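Local coordinates for protein NS6 protease (Murine norovirus 1, PDB 4ASH) that acts as a cysteine protease of trypsin-like fold and probably cleaves the norovirus polyprotein into its mature proteins, at residues F20-S23 with G24-I28; F27-A30 with K31-P35; G38-F42 with G43-G47; A108-G112 with S113-H117. The protein carries 1 engineered substitution. One frame throughout, in Å; residues are numbered along the deposited sequence.

Contact 1: F20-S23 with G24-I28; sequences FWVS and GHVFI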
loop_
_atom_site.group_PDB
_atom_site.type_symbol
_atom_site.label_atom_id
_atom_site.label_comp_id
_atom_site.label_asym_id
_atom_site.label_seq_id
_atom_site.Cartn_x
_atom_site.Cartn_y
_atom_site.Cartn_z
ATOM N N PHE A 20 -5.360 1.660 -3.841
ATOM C CA PHE A 20 -6.373 1.126 -2.937
ATOM C C PHE A 20 -7.226 2.243 -2.377
ATOM O O PHE A 20 -6.695 3.241 -1.861
ATOM C CB PHE A 20 -5.687 0.401 -1.775
ATOM C CG PHE A 20 -6.638 -0.263 -0.811
ATOM C CD1 PHE A 20 -7.339 -1.401 -1.180
ATOM C CD2 PHE A 20 -6.826 0.245 0.472
ATOM C CE1 PHE A 20 -8.194 -2.028 -0.300
ATOM C CE2 PHE A 20 -7.684 -0.378 1.357
ATOM C CZ PHE A 20 -8.367 -1.508 0.983
ATOM N N TRP A 21 -8.546 2.084 -2.474
ATOM C CA TRP A 21 -9.467 3.015 -1.825
ATOM C C TRP A 21 -9.613 2.728 -0.347
ATOM O O TRP A 21 -10.253 1.754 0.047
ATOM C CB TRP A 21 -10.852 2.958 -2.491
ATOM C CG TRP A 21 -10.836 3.491 -3.873
ATOM C CD1 TRP A 21 -10.764 2.764 -5.030
ATOM C CD2 TRP A 21 -10.845 4.867 -4.263
ATOM N NE1 TRP A 21 -10.746 3.609 -6.117
ATOM C CE2 TRP A 21 -10.787 4.906 -5.674
ATOM C CE3 TRP A 21 -10.883 6.075 -3.556
ATOM C CZ2 TRP A 21 -10.776 6.104 -6.393
ATOM C CZ3 TRP A 21 -10.872 7.264 -4.271
ATOM C CH2 TRP A 21 -10.813 7.273 -5.670
ATOM N N VAL A 22 -9.002 3.579 0.475
ATOM C CA VAL A 22 -9.150 3.477 1.924
ATOM C C VAL A 22 -10.569 3.890 2.317
ATOM O O VAL A 22 -11.144 3.364 3.273
ATOM C CB VAL A 22 -8.131 4.373 2.638
ATOM C CG1 VAL A 22 -8.298 4.288 4.169
ATOM C CG2 VAL A 22 -6.728 3.947 2.254
ATOM N N SER A 23 -11.129 4.831 1.567
ATOM C CA SER A 23 -12.501 5.274 1.776
ATOM C C SER A 23 -13.002 5.773 0.451
ATOM O O SER A 23 -12.281 5.733 -0.533
ATOM C CB SER A 23 -12.552 6.430 2.771
ATOM O OG SER A 23 -11.978 7.605 2.208
ATOM N N GLY A 24 -14.227 6.273 0.412
ATOM C CA GLY A 24 -14.713 6.848 -0.823
ATOM C C GLY A 24 -13.957 8.092 -1.255
ATOM O O GLY A 24 -14.070 8.507 -2.422
ATOM N N HIS A 25 -13.216 8.696 -0.317
ATOM C CA HIS A 25 -12.488 9.943 -0.544
ATOM C C HIS A 25 -10.975 9.749 -0.649
ATOM O O HIS A 25 -10.281 10.638 -1.125
ATOM C CB HIS A 25 -12.735 10.927 0.622
ATOM C CG HIS A 25 -14.160 11.377 0.759
ATOM N ND1 HIS A 25 -14.600 12.605 0.309
ATOM C CD2 HIS A 25 -15.237 10.775 1.317
ATOM C CE1 HIS A 25 -15.891 12.732 0.568
ATOM N NE2 HIS A 25 -16.303 11.638 1.184
ATOM N N VAL A 26 -10.460 8.612 -0.183
ATOM C CA VAL A 26 -9.012 8.473 -0.005
ATOM C C VAL A 26 -8.475 7.290 -0.784
ATOM O O VAL A 26 -8.933 6.161 -0.614
ATOM C CB VAL A 26 -8.607 8.327 1.491
ATOM C CG1 VAL A 26 -7.116 8.040 1.608
ATOM C CG2 VAL A 26 -8.943 9.589 2.270
ATOM N N PHE A 27 -7.498 7.573 -1.640
ATOM C CA PHE A 27 -6.881 6.569 -2.510
ATOM C C PHE A 27 -5.382 6.593 -2.270
ATOM O O PHE A 27 -4.750 7.656 -2.354
ATOM C CB PHE A 27 -7.208 6.903 -3.968
ATOM C CG PHE A 27 -6.704 5.886 -4.960
ATOM C CD1 PHE A 27 -7.378 4.688 -5.145
ATOM C CD2 PHE A 27 -5.574 6.143 -5.716
ATOM C CE1 PHE A 27 -6.929 3.757 -6.066
ATOM C CE2 PHE A 27 -5.115 5.207 -6.644
ATOM C CZ PHE A 27 -5.797 4.020 -6.814
ATOM N N ILE A 28 -4.812 5.432 -1.944
ATOM C CA ILE A 28 -3.384 5.341 -1.671
ATOM C C ILE A 28 -2.677 4.467 -2.713
ATOM O O ILE A 28 -3.274 3.542 -3.272
ATOM C CB ILE A 28 -3.087 4.818 -0.243
ATOM C CG1 ILE A 28 -3.554 3.360 -0.055
ATOM C CG2 ILE A 28 -3.691 5.771 0.792
ATOM C CD1 ILE A 28 -3.182 2.778 1.343
#

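Contact 2: F27-A30 with K31-P35; sequences FITA and KHVAP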
loop_
_atom_site.group_PDB
_atom_site.type_symbol
_atom_site.label_atom_id
_atom_site.label_comp_id
_atom_site.label_asym_id
_atom_site.label_seq_id
_atom_site.Cartn_x
_atom_site.Cartn_y
_atom_site.Cartn_z
ATOM N N PHE A 27 -7.498 7.573 -1.640
ATOM C CA PHE A 27 -6.881 6.569 -2.510
ATOM C C PHE A 27 -5.382 6.593 -2.270
ATOM O O PHE A 27 -4.750 7.656 -2.354
ATOM C CB PHE A 27 -7.208 6.903 -3.968
ATOM C CG PHE A 27 -6.704 5.886 -4.960
ATOM C CD1 PHE A 27 -7.378 4.688 -5.145
ATOM C CD2 PHE A 27 -5.574 6.143 -5.716
ATOM C CE1 PHE A 27 -6.929 3.757 -6.066
ATOM C CE2 PHE A 27 -5.115 5.207 -6.644
ATOM C CZ PHE A 27 -5.797 4.020 -6.814
ATOM N N ILE A 28 -4.812 5.432 -1.944
ATOM C CA ILE A 28 -3.384 5.341 -1.671
ATOM C C ILE A 28 -2.677 4.467 -2.713
ATOM O O ILE A 28 -3.274 3.542 -3.272
ATOM C CB ILE A 28 -3.087 4.818 -0.243
ATOM C CG1 ILE A 28 -3.554 3.360 -0.055
ATOM C CG2 ILE A 28 -3.691 5.771 0.792
ATOM C CD1 ILE A 28 -3.182 2.778 1.343
ATOM N N THR A 29 -1.407 4.770 -2.970
ATOM C CA THR A 29 -0.644 4.026 -3.972
ATOM C C THR A 29 0.852 4.194 -3.686
ATOM O O THR A 29 1.247 4.903 -2.762
ATOM C CB THR A 29 -0.980 4.512 -5.414
ATOM O OG1 THR A 29 -0.339 3.668 -6.389
ATOM C CG2 THR A 29 -0.516 5.937 -5.625
ATOM N N ALA A 30 1.676 3.540 -4.494
ATOM C CA ALA A 30 3.114 3.720 -4.452
ATOM C C ALA A 30 3.471 4.922 -5.317
ATOM O O ALA A 30 3.084 4.994 -6.479
ATOM C CB ALA A 30 3.808 2.468 -4.975
ATOM N N LYS A 31 4.206 5.871 -4.757
ATOM C CA LYS A 31 4.621 7.044 -5.515
ATOM C C LYS A 31 5.230 6.695 -6.878
ATOM O O LYS A 31 4.912 7.324 -7.899
ATOM C CB LYS A 31 5.593 7.906 -4.695
ATOM C CG LYS A 31 5.914 9.227 -5.376
ATOM C CD LYS A 31 6.861 10.076 -4.552
ATOM C CE LYS A 31 7.095 11.419 -5.226
ATOM N NZ LYS A 31 7.700 12.409 -4.289
ATOM N N HIS A 32 6.078 5.670 -6.905
ATOM C CA HIS A 32 6.818 5.355 -8.124
ATOM C C HIS A 32 5.978 4.790 -9.268
ATOM O O HIS A 32 6.476 4.703 -10.390
ATOM C CB HIS A 32 8.034 4.459 -7.844
ATOM C CG HIS A 32 7.706 3.018 -7.631
ATOM N ND1 HIS A 32 7.427 2.484 -6.389
ATOM C CD2 HIS A 32 7.656 1.979 -8.501
ATOM C CE1 HIS A 32 7.202 1.189 -6.506
ATOM N NE2 HIS A 32 7.342 0.853 -7.780
ATOM N N VAL A 33 4.724 4.415 -9.006
ATOM C CA VAL A 33 3.876 3.901 -10.081
ATOM C C VAL A 33 2.870 4.940 -10.561
ATOM O O VAL A 33 2.270 4.787 -11.623
ATOM C CB VAL A 33 3.110 2.600 -9.702
ATOM C CG1 VAL A 33 4.056 1.527 -9.173
ATOM C CG2 VAL A 33 1.981 2.887 -8.713
ATOM N N ALA A 34 2.699 6.011 -9.792
ATOM C CA ALA A 34 1.611 6.941 -10.060
ATOM C C ALA A 34 1.795 7.711 -11.361
ATOM O O ALA A 34 2.919 7.965 -11.786
ATOM C CB ALA A 34 1.448 7.905 -8.900
ATOM N N PRO A 35 0.675 8.093 -11.989
ATOM C CA PRO A 35 0.736 9.002 -13.136
ATOM C C PRO A 35 1.404 10.296 -12.697
ATOM O O PRO A 35 1.401 10.603 -11.501
ATOM C CB PRO A 35 -0.736 9.268 -13.451
ATOM C CG PRO A 35 -1.472 8.097 -12.903
ATOM C CD PRO A 35 -0.705 7.701 -11.662
#

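Contact 3: G38-F42 with G43-G47; sequences GTEIF and GRKPG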
loop_
_atom_site.group_PDB
_atom_site.type_symbol
_atom_site.label_atom_id
_atom_site.label_comp_id
_atom_site.label_asym_id
_atom_site.label_seq_id
_atom_site.Cartn_x
_atom_site.Cartn_y
_atom_site.Cartn_z
ATOM N N GLY A 38 -0.378 16.311 -11.650
ATOM C CA GLY A 38 -1.135 17.145 -12.564
ATOM C C GLY A 38 -1.915 16.385 -13.622
ATOM O O GLY A 38 -2.397 16.986 -14.581
ATOM N N THR A 39 -2.044 15.069 -13.454
ATOM C CA THR A 39 -2.835 14.241 -14.368
ATOM C C THR A 39 -4.277 14.118 -13.875
ATOM O O THR A 39 -4.520 13.913 -12.686
ATOM C CB THR A 39 -2.241 12.807 -14.497
ATOM O OG1 THR A 39 -0.913 12.871 -15.030
ATOM C CG2 THR A 39 -3.099 11.920 -15.391
ATOM N N GLU A 40 -5.236 14.231 -14.786
ATOM C CA GLU A 40 -6.625 13.965 -14.431
ATOM C C GLU A 40 -6.794 12.474 -14.110
ATOM O O GLU A 40 -6.372 11.610 -14.886
ATOM C CB GLU A 40 -7.568 14.397 -15.559
ATOM C CG GLU A 40 -9.005 13.971 -15.348
ATOM C CD GLU A 40 -9.915 14.413 -16.482
ATOM O OE1 GLU A 40 -9.542 15.348 -17.224
ATOM O OE2 GLU A 40 -11.004 13.819 -16.630
ATOM N N ILE A 41 -7.375 12.166 -12.953
ATOM C CA ILE A 41 -7.585 10.764 -12.577
ATOM C C ILE A 41 -9.007 10.512 -12.090
ATOM O O ILE A 41 -9.597 11.354 -11.421
ATOM C CB ILE A 41 -6.593 10.314 -11.494
ATOM C CG1 ILE A 41 -6.666 11.256 -10.290
ATOM C CG2 ILE A 41 -5.167 10.251 -12.053
ATOM C CD1 ILE A 41 -5.792 10.835 -9.125
ATOM N N PHE A 42 -9.558 9.353 -12.440
ATOM C CA PHE A 42 -10.927 8.997 -12.071
ATOM C C PHE A 42 -11.928 10.085 -12.439
ATOM O O PHE A 42 -12.917 10.300 -11.731
ATOM C CB PHE A 42 -11.019 8.678 -10.577
ATOM C CG PHE A 42 -9.950 7.751 -10.094
ATOM C CD1 PHE A 42 -9.705 6.549 -10.743
ATOM C CD2 PHE A 42 -9.175 8.087 -8.996
ATOM C CE1 PHE A 42 -8.713 5.693 -10.306
ATOM C CE2 PHE A 42 -8.176 7.238 -8.545
ATOM C CZ PHE A 42 -7.939 6.039 -9.196
ATOM N N GLY A 43 -11.654 10.777 -13.540
ATOM C CA GLY A 43 -12.557 11.790 -14.055
ATOM C C GLY A 43 -12.489 13.084 -13.257
ATOM O O GLY A 43 -13.357 13.947 -13.387
ATOM N N ARG A 44 -11.465 13.217 -12.418
ATOM C CA ARG A 44 -11.312 14.413 -11.594
ATOM C C ARG A 44 -10.045 15.186 -11.960
ATOM O O ARG A 44 -8.978 14.601 -12.145
ATOM C CB ARG A 44 -11.294 14.035 -10.109
ATOM C CG ARG A 44 -12.501 13.223 -9.667
ATOM C CD ARG A 44 -13.771 14.088 -9.529
ATOM N NE ARG A 44 -14.907 13.273 -9.110
ATOM C CZ ARG A 44 -15.231 13.036 -7.839
ATOM N NH1 ARG A 44 -14.516 13.568 -6.848
ATOM N NH2 ARG A 44 -16.269 12.260 -7.564
ATOM N N LYS A 45 -10.160 16.504 -12.058
ATOM C CA LYS A 45 -9.010 17.333 -12.402
ATOM C C LYS A 45 -8.227 17.740 -11.162
ATOM O O LYS A 45 -8.785 17.814 -10.068
ATOM C CB LYS A 45 -9.458 18.589 -13.154
ATOM C CG LYS A 45 -10.176 18.338 -14.472
ATOM C CD LYS A 45 -10.632 19.658 -15.077
ATOM C CE LYS A 45 -11.431 19.458 -16.351
ATOM N NZ LYS A 45 -11.973 20.752 -16.858
ATOM N N PRO A 46 -6.922 18.000 -11.326
ATOM C CA PRO A 46 -6.127 18.560 -10.233
ATOM C C PRO A 46 -6.882 19.753 -9.664
ATOM O O PRO A 46 -7.473 20.525 -10.421
ATOM C CB PRO A 46 -4.851 19.006 -10.937
ATOM C CG PRO A 46 -4.702 18.007 -12.049
ATOM C CD PRO A 46 -6.108 17.740 -12.527
ATOM N N GLY A 47 -6.891 19.880 -8.345
ATOM C CA GLY A 47 -7.712 20.889 -7.702
ATOM C C GLY A 47 -8.983 20.307 -7.108
ATOM O O GLY A 47 -9.512 20.843 -6.138
#

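Contact 4: A108-G112 with S113-H117; sequences AIKIG and SAVVH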
loop_
_atom_site.group_PDB
_atom_site.type_symbol
_atom_site.label_atom_id
_atom_site.label_comp_id
_atom_site.label_asym_id
_atom_site.label_seq_id
_atom_site.Cartn_x
_atom_site.Cartn_y
_atom_site.Cartn_z
ATOM N N ALA A 108 13.812 3.166 7.516
ATOM C CA ALA A 108 14.016 3.922 6.291
ATOM C C ALA A 108 14.933 3.080 5.426
ATOM O O ALA A 108 16.101 2.841 5.771
ATOM C CB ALA A 108 14.643 5.268 6.584
ATOM N N ILE A 109 14.389 2.604 4.318
ATOM C CA ILE A 109 15.041 1.580 3.512
ATOM C C ILE A 109 15.474 2.182 2.187
ATOM O O ILE A 109 14.698 2.850 1.519
ATOM C CB ILE A 109 14.060 0.422 3.259
ATOM C CG1 ILE A 109 13.699 -0.245 4.589
ATOM C CG2 ILE A 109 14.644 -0.590 2.277
ATOM C CD1 ILE A 109 12.275 -0.755 4.648
ATOM N N LYS A 110 16.720 1.952 1.803
ATOM C CA LYS A 110 17.218 2.464 0.536
ATOM C C LYS A 110 16.953 1.469 -0.587
ATOM O O LYS A 110 17.437 0.341 -0.554
ATOM C CB LYS A 110 18.721 2.741 0.639
ATOM C CG LYS A 110 19.407 2.905 -0.707
ATOM C CD LYS A 110 19.223 4.301 -1.282
ATOM C CE LYS A 110 20.281 5.250 -0.739
ATOM N NZ LYS A 110 20.568 6.372 -1.679
ATOM N N ILE A 111 16.155 1.889 -1.565
ATOM C CA ILE A 111 15.856 1.084 -2.741
ATOM C C ILE A 111 16.321 1.863 -3.966
ATOM O O ILE A 111 15.740 2.900 -4.302
ATOM C CB ILE A 111 14.345 0.868 -2.872
ATOM C CG1 ILE A 111 13.754 0.316 -1.577
ATOM C CG2 ILE A 111 14.028 -0.038 -4.065
ATOM C CD1 ILE A 111 14.205 -1.064 -1.241
ATOM N N GLY A 112 17.362 1.374 -4.633
ATOM C CA GLY A 112 17.954 2.135 -5.716
ATOM C C GLY A 112 18.391 3.502 -5.222
ATOM O O GLY A 112 19.142 3.607 -4.256
ATOM N N SER A 113 17.896 4.554 -5.867
ATOM C CA SER A 113 18.280 5.918 -5.515
ATOM C C SER A 113 17.310 6.569 -4.526
ATOM O O SER A 113 17.515 7.710 -4.106
ATOM C CB SER A 113 18.395 6.780 -6.775
ATOM O OG SER A 113 17.152 6.858 -7.454
ATOM N N ALA A 114 16.263 5.838 -4.155
ATOM C CA ALA A 114 15.233 6.366 -3.266
ATOM C C ALA A 114 15.361 5.844 -1.839
ATOM O O ALA A 114 15.934 4.783 -1.599
ATOM C CB ALA A 114 13.857 6.049 -3.810
ATOM N N VAL A 115 14.821 6.610 -0.896
ATOM C CA VAL A 115 14.718 6.181 0.494
ATOM C C VAL A 115 13.240 6.051 0.866
ATOM O O VAL A 115 12.473 7.010 0.765
ATOM C CB VAL A 115 15.439 7.155 1.456
ATOM C CG1 VAL A 115 15.085 6.839 2.903
ATOM C CG2 VAL A 115 16.949 7.103 1.240
ATOM N N VAL A 116 12.848 4.849 1.274
ATOM C CA VAL A 116 11.450 4.511 1.509
ATOM C C VAL A 116 11.198 4.331 3.001
ATOM O O VAL A 116 11.782 3.467 3.624
ATOM C CB VAL A 116 11.087 3.182 0.826
ATOM C CG1 VAL A 116 9.634 2.791 1.122
ATOM C CG2 VAL A 116 11.343 3.258 -0.678
ATOM N N HIS A 117 10.305 5.121 3.576
ATOM C CA HIS A 117 9.878 4.839 4.935
ATOM C C HIS A 117 8.861 3.729 4.830
ATOM O O HIS A 117 7.851 3.865 4.146
ATOM C CB HIS A 117 9.245 6.072 5.572
ATOM C CG HIS A 117 10.084 7.300 5.449
ATOM N ND1 HIS A 117 11.252 7.471 6.156
ATOM C CD2 HIS A 117 9.935 8.410 4.687
ATOM C CE1 HIS A 117 11.783 8.641 5.847
ATOM N NE2 HIS A 117 11.005 9.229 4.956
#

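Contact 1: F20-S23 with G24-I28
W21 lies across F27, the indole offering a face and the phenyl ring an edge. CD1 of F27 hangs 3.4 Å above the plane of the W21 ring, over its centre, and comes 3.5 Å from W21 CE2. The planes meet at 54°, a tilted edge-to-face pair. CB of F27 adds a CH-pi contact, standing 3.9 Å from the centroid of the six-membered ring of W21. As a cross-strand pair both project from one face; with CG anti to the backbone N in F27 (chi1 -176°) and to the carbonyl carbon in W21, the rings lean together there, where F14, V12 and F42 also pack. Large flat side chains suit this buried place because each offers a broad apolar face or edge to its neighbour. The stretch is the closing end of the antiparallel hairpin 17-21/26-30, part of the first beta sheet of a trypsin-like protease. W21 and F27 form its non-hydrogen-bonded pair; F20 and I28 are the hydrogen-bonded pair next to them, and their side chains take the other face, against V155. There CG2 of V22 meets CG2 of I28 at 3.8 Å, the two branched chains crossing at about a right angle. The loop turns on S23, whose OG accepts the N-H of H25 at 3.0 Å in an ST turn and receives a second, weak bond from V26 N. A serine suits the place because its hydroxyl lies close enough to accept N-H groups just ahead. ND1 of H25 bonds F62 O on strand 57-62, while V22 N reaches V26 O at 2.8 Å.

Contact 2: F27-A30 with K31-P35
V33 folds back onto A30 and T29 where strand 26-30 ends and the chain turns sharply. The sequence T29-A30-K31-H32 matches the T-A-x-H motif of trypsin-like proteases, in which the histidine belongs to the catalytic site. H32 is probably that residue, consistent with its ND1 bonding D56 OD2 and its side chain touching A141, probably the engineered alanine in the place of the nucleophilic cysteine. The side chain of V33 can be followed outward. Its CB lies 4.0 Å from A30 O. CG1 stands anti to the carbonyl carbon (chi1 -53°), which puts CG2 between that carbon and the backbone N, where it meets A30 O at 3.3 Å and T29 OG1 at 3.4 Å. CG1 itself rises over one face of the H32 ring, 3.5 Å above its plane and offset toward the rim. A beta-branched apolar residue suits the spot, since its two methyls reach in different directions at once. T29 keeps its hydroxyl anti to the backbone N, and OG1 is bonded to W18 O on the adjoining strand, while its methyl packs more loosely toward the CB of A34. A30 is small enough for the ring of H32 to settle near its CB, with ND1 at 3.9 Å. The turn itself is fastened by V33 N, which bonds A30 O at 3.1 Å, the donor lying well above the carbonyl plane, 52° out of it.

Contact 3: G38-F42 with G43-G47
The N-H of R44 bonds I41 O at 2.8 Å, approaching from above the carbonyl plane, 54° out of it. The return bond, I41 N to R44 O at 3.0 Å, lies in the plane of its carbonyl, and together the two fasten a single antiparallel hydrogen-bonded pair. Between them F42 and G43 form the corners of a type I' beta turn, so this is a tight two-residue hairpin at the surface, within the long loop joining strands 26-30 and 49-54. Both corners have positive phi, easy for G43 as a glycine and less usual for F42. The ring of F42 leaves the turn to join W21 and F27, while I41 packs on Y60 and F62, so the apolar residues anchor the hairpin to the sheet. E40, next to I41 on the first arm, lays its side chain along the second. Its CG, anti to the backbone N (chi1 172°), rests 3.3 Å from R44 O, and the extended chain carries OE2 to 3.6 Å from G43 CA. K45 brings an opposite charge near it, but NZ stays 5.9 Å from E40 OE1, so at most a loose attraction can operate. R44, bent at its second torsion, passes CG 3.6 Å from F42 O, then spends its guanidinium on the carbonyls of S64 and A65 through NH1 and NH2. Farther along, the ring of P46 sets CG 3.6 Å from G38 O.

Contact 4: A108-G112 with S113-H117
I109 and V116 face each other as a hydrogen-bonded pair of an antiparallel hairpin, their two nearly straight bonds (V116 N to I109 O 2.7 Å, I109 N to V116 O 2.8 Å) set between strands whose axes run at 147°. A second such pair, I111 with A114, closes the end: I111 N bonds A114 O, and A114 N bonds I111 O at 3.0 Å. G112 and S113 make the corners of a type II' beta turn; the positive phi of G112 is natural to glycine. Alternation along the strands sorts the side chains. On one face CG1 of I111 and CG2 of V116 meet at 3.9 Å, crossing obliquely, diagonally from one hydrogen-bonded pair to the next. CG2 of V116 stands anti to the carbonyl carbon, which brings it toward I111. Branched apolar chains suit this side, where V116 is buried. The other face holds A108, K110, V115 and H117. CB of A108 touches V115 CG1 at 4.0 Å and lies 4.1 Å from H117 ND1. K110 starts with CG anti to the backbone N (chi1 164°) and then bends at its next two torsions, drawing CD to 3.3 Å from A114 O; its aliphatic part thus lies against the start of the second strand, and a long flexible chain fits this exposed face. Beyond the hairpin, I109 packs on I170 and V116 on A172 of strand 168-172, H117 pairs through its backbone with T173, and V116 also touches D56, in the loop between strands 49-54 and 57-62 of the other sheet.

In the fold
From the N terminus, contact 1 closes the hairpin of strands 17-21 and 26-30. Contact 2 takes over on the same strand, sharing F27 and I28, and turns the chain into the long loop toward strand 49-54. Contact 3 is a small hairpin inside that loop; F42 folds back to W21 and F27, so it touches contact 1 and, through F27, contact 2 as well. Contact 4 comes much later, closing the hairpin of strands 96-111 and 114-123 in the second sheet. It touches none of the others, but D56 lies beside both contacts 2 and 4, whose centres are about 15 Å apart. Contacts 1 and 2 overlap; contacts 3 and 4 follow in series, and none nests within another.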